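Local coordinates for hypothetical protein XCC3642 (Xanthomonas campestris pv. campestris, PDB 2E12), which is of unknown function but adopts a novel variant of the Sm-like motif, a fold that in relatives often binds RNA, at residues 13-16 with 17-21. Numbering follows the deposited sequence.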
ATOM      1  N   ALA A  13      -0.930   5.261  -6.509  1.00  6.58           N
ATOM      2  CA  ALA A  13       0.355   5.078  -5.849  1.00  6.58           C
ATOM      3  C   ALA A  13       0.370   5.777  -4.492  1.00  6.58           C
ATOM      4  O   ALA A  13       0.956   5.270  -3.536  1.00  6.58           O
ATOM      5  CB  ALA A  13       1.479   5.613  -6.718  1.00  6.58           C
ATOM      6  N   GLN A  14      -0.265   6.947  -4.419  1.00  6.58           N
ATOM      7  CA  GLN A  14      -0.331   7.713  -3.182  1.00  6.58           C
ATOM      8  C   GLN A  14      -1.364   7.116  -2.240  1.00  6.58           C
ATOM      9  O   GLN A  14      -1.222   7.204  -1.025  1.00  6.58           O
ATOM     10  CB  GLN A  14      -0.679   9.185  -3.453  1.00  6.58           C
ATOM     11  CG  GLN A  14       0.482  10.059  -3.907  1.00 17.56           C
ATOM     12  CD  GLN A  14       1.206   9.502  -5.119  1.00 28.54           C
ATOM     13  OE1 GLN A  14       1.979   8.550  -5.011  1.00 39.52           O
ATOM     14  NE2 GLN A  14       0.952  10.092  -6.283  1.00 39.52           N
ATOM     15  N   ILE A  15      -2.411   6.520  -2.799  1.00  6.58           N
ATOM     16  CA  ILE A  15      -3.425   5.903  -1.968  1.00  6.58           C
ATOM     17  C   ILE A  15      -2.814   4.637  -1.373  1.00  6.58           C
ATOM     18  O   ILE A  15      -3.076   4.294  -0.210  1.00  6.58           O
ATOM     19  CB  ILE A  15      -4.681   5.542  -2.774  1.00  6.58           C
ATOM     20  CG1 ILE A  15      -5.310   6.809  -3.358  1.00 17.56           C
ATOM     21  CG2 ILE A  15      -5.693   4.872  -1.868  1.00 17.56           C
ATOM     22  CD1 ILE A  15      -6.550   6.544  -4.164  1.00 28.54           C
ATOM     23  N   ALA A  16      -1.995   3.945  -2.166  1.00  6.58           N
ATOM     24  CA  ALA A  16      -1.329   2.726  -1.696  1.00  6.58           C
ATOM     25  C   ALA A  16      -0.404   3.065  -0.527  1.00  6.58           C
ATOM     26  O   ALA A  16      -0.328   2.324   0.454  1.00  6.58           O
ATOM     27  CB  ALA A  16      -0.527   2.084  -2.833  1.00  6.58           C
ATOM     28  N   THR A  17       0.295   4.191  -0.636  1.00  6.58           N
ATOM     29  CA  THR A  17       1.191   4.637   0.423  1.00  6.58           C
ATOM     30  C   THR A  17       0.362   4.982   1.665  1.00  6.58           C
ATOM     31  O   THR A  17       0.640   4.488   2.757  1.00  6.58           O
ATOM     32  CB  THR A  17       2.009   5.883  -0.010  1.00  6.58           C
ATOM     33  OG1 THR A  17       1.117   6.946  -0.357  1.00 17.56           O
ATOM     34  CG2 THR A  17       2.861   5.562  -1.223  1.00 17.56           C
ATOM     35  N   LEU A  18      -0.668   5.808   1.486  1.00  6.58           N
ATOM     36  CA  LEU A  18      -1.530   6.204   2.594  1.00  6.58           C
ATOM     37  C   LEU A  18      -2.110   5.018   3.359  1.00  6.58           C
ATOM     38  O   LEU A  18      -2.229   5.066   4.584  1.00  6.58           O
ATOM     39  CB  LEU A  18      -2.674   7.092   2.084  1.00  6.58           C
ATOM     40  CG  LEU A  18      -2.297   8.504   1.627  1.00 17.56           C
ATOM     41  CD1 LEU A  18      -3.480   9.167   0.935  1.00 28.54           C
ATOM     42  CD2 LEU A  18      -1.858   9.325   2.832  1.00 28.54           C
ATOM     43  N   GLU A  19      -2.467   3.954   2.644  1.00  6.58           N
ATOM     44  CA  GLU A  19      -3.050   2.776   3.283  1.00  6.58           C
ATOM     45  C   GLU A  19      -2.040   1.933   4.052  1.00  6.58           C
ATOM     46  O   GLU A  19      -2.367   1.373   5.099  1.00  6.58           O
ATOM     47  CB  GLU A  19      -3.785   1.917   2.238  1.00  6.58           C
ATOM     48  CG  GLU A  19      -5.073   2.569   1.737  1.00 17.56           C
ATOM     49  CD  GLU A  19      -5.737   1.800   0.607  1.00 28.54           C
ATOM     50  OE1 GLU A  19      -5.082   1.579  -0.433  1.00 39.52           O
ATOM     51  OE2 GLU A  19      -6.920   1.427   0.753  1.00 39.52           O
ATOM     52  N   HIS A  20      -0.814   1.844   3.540  1.00  6.58           N
ATOM     53  CA  HIS A  20       0.225   1.068   4.218  1.00  6.58           C
ATOM     54  C   HIS A  20       0.571   1.698   5.575  1.00  6.58           C
ATOM     55  O   HIS A  20       0.857   0.990   6.528  1.00  6.58           O
ATOM     56  CB  HIS A  20       1.487   0.984   3.351  1.00  6.58           C
ATOM     57  CG  HIS A  20       2.593   0.185   3.967  1.00 17.56           C
ATOM     58  ND1 HIS A  20       2.470  -1.157   4.256  1.00 28.54           N
ATOM     59  CD2 HIS A  20       3.840   0.542   4.356  1.00 28.54           C
ATOM     60  CE1 HIS A  20       3.594  -1.593   4.799  1.00 39.52           C
ATOM     61  NE2 HIS A  20       4.441  -0.581   4.871  1.00 39.52           N
ATOM     62  N   TRP A  21       0.528   3.029   5.651  1.00  6.58           N
ATOM     63  CA  TRP A  21       0.837   3.747   6.890  1.00  6.58           C
ATOM     64  C   TRP A  21      -0.136   3.389   8.003  1.00  6.58           C
ATOM     65  O   TRP A  21       0.252   3.278   9.168  1.00  6.58           O
ATOM     66  CB  TRP A  21       0.796   5.265   6.665  1.00  6.58           C
ATOM     67  CG  TRP A  21       1.934   5.822   5.840  1.00 17.56           C
ATOM     68  CD1 TRP A  21       1.932   6.992   5.134  1.00 28.54           C
ATOM     69  CD2 TRP A  21       3.238   5.248   5.658  1.00 28.54           C
ATOM     70  NE1 TRP A  21       3.145   7.181   4.524  1.00 39.52           N
ATOM     71  CE2 TRP A  21       3.967   6.128   4.828  1.00 39.52           C
ATOM     72  CE3 TRP A  21       3.860   4.077   6.115  1.00 39.52           C
ATOM     73  CZ2 TRP A  21       5.287   5.874   4.444  1.00 50.50           C
ATOM     74  CZ3 TRP A  21       5.172   3.825   5.732  1.00 50.50           C
ATOM     75  CH2 TRP A  21       5.871   4.722   4.904  1.00 61.48           C
TER
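Thr17 reaches back along its own helix to the carbonyl oxygen of Gln14, three residues earlier, and so illustrates how a hydroxyl can be absorbed by the backbone of a helix. Its OG1 is flanked by both backbone arms of its CA (chi1 59°) and donates to Gln14 O at 2.4 Å, a distance so short that its exact value is doubtful. The same oxygen accepts the backbone N of Leu18 at 2.9 Å in a nearly straight bond (168°), so the carbonyl appears to take two donors, the hydroxyl and the amide, although the first distance is too short to be taken literally. The other branch of the threonine, CG2, presses on Ala13 O at 3.0 Å.

The regular i to i+4 backbone bonds flank this one: Thr17 N to Ala13 O, Glu19 N to Ile15 O and His20 N to Ala16 O.

Side-chain carbons also lie against the backbone and against each other at this spacing. Leu18 turns its CG beside its own backbone N, which lays that carbon against Gln14 O, 3.1 Å away. One turn apart, Ile15 and Glu19 extend alongside each other in the same direction; the methyl CG2 of Ile15 flanks the carboxylate, 3.6 Å from Glu19 OE1, while Glu19 CG passes 3.3 Å from Ile15 O.

The polar ends of Glu19 and His20 turn to the second subunit. There Glu19 OE2 forms a salt bridge with Lys23 of that subunit, His20 NE2 bonds to its Gln12 and ND1 to its Glu19, and Ala16 packs on its His20. Farther round, Trp21 leans on Ile86 and Val89 of strand 86-91. Helix 12-23 thus joins the beta-sheet and the partner chain, consistent with the N-terminal helix that precedes the strands of an Sm-like fold.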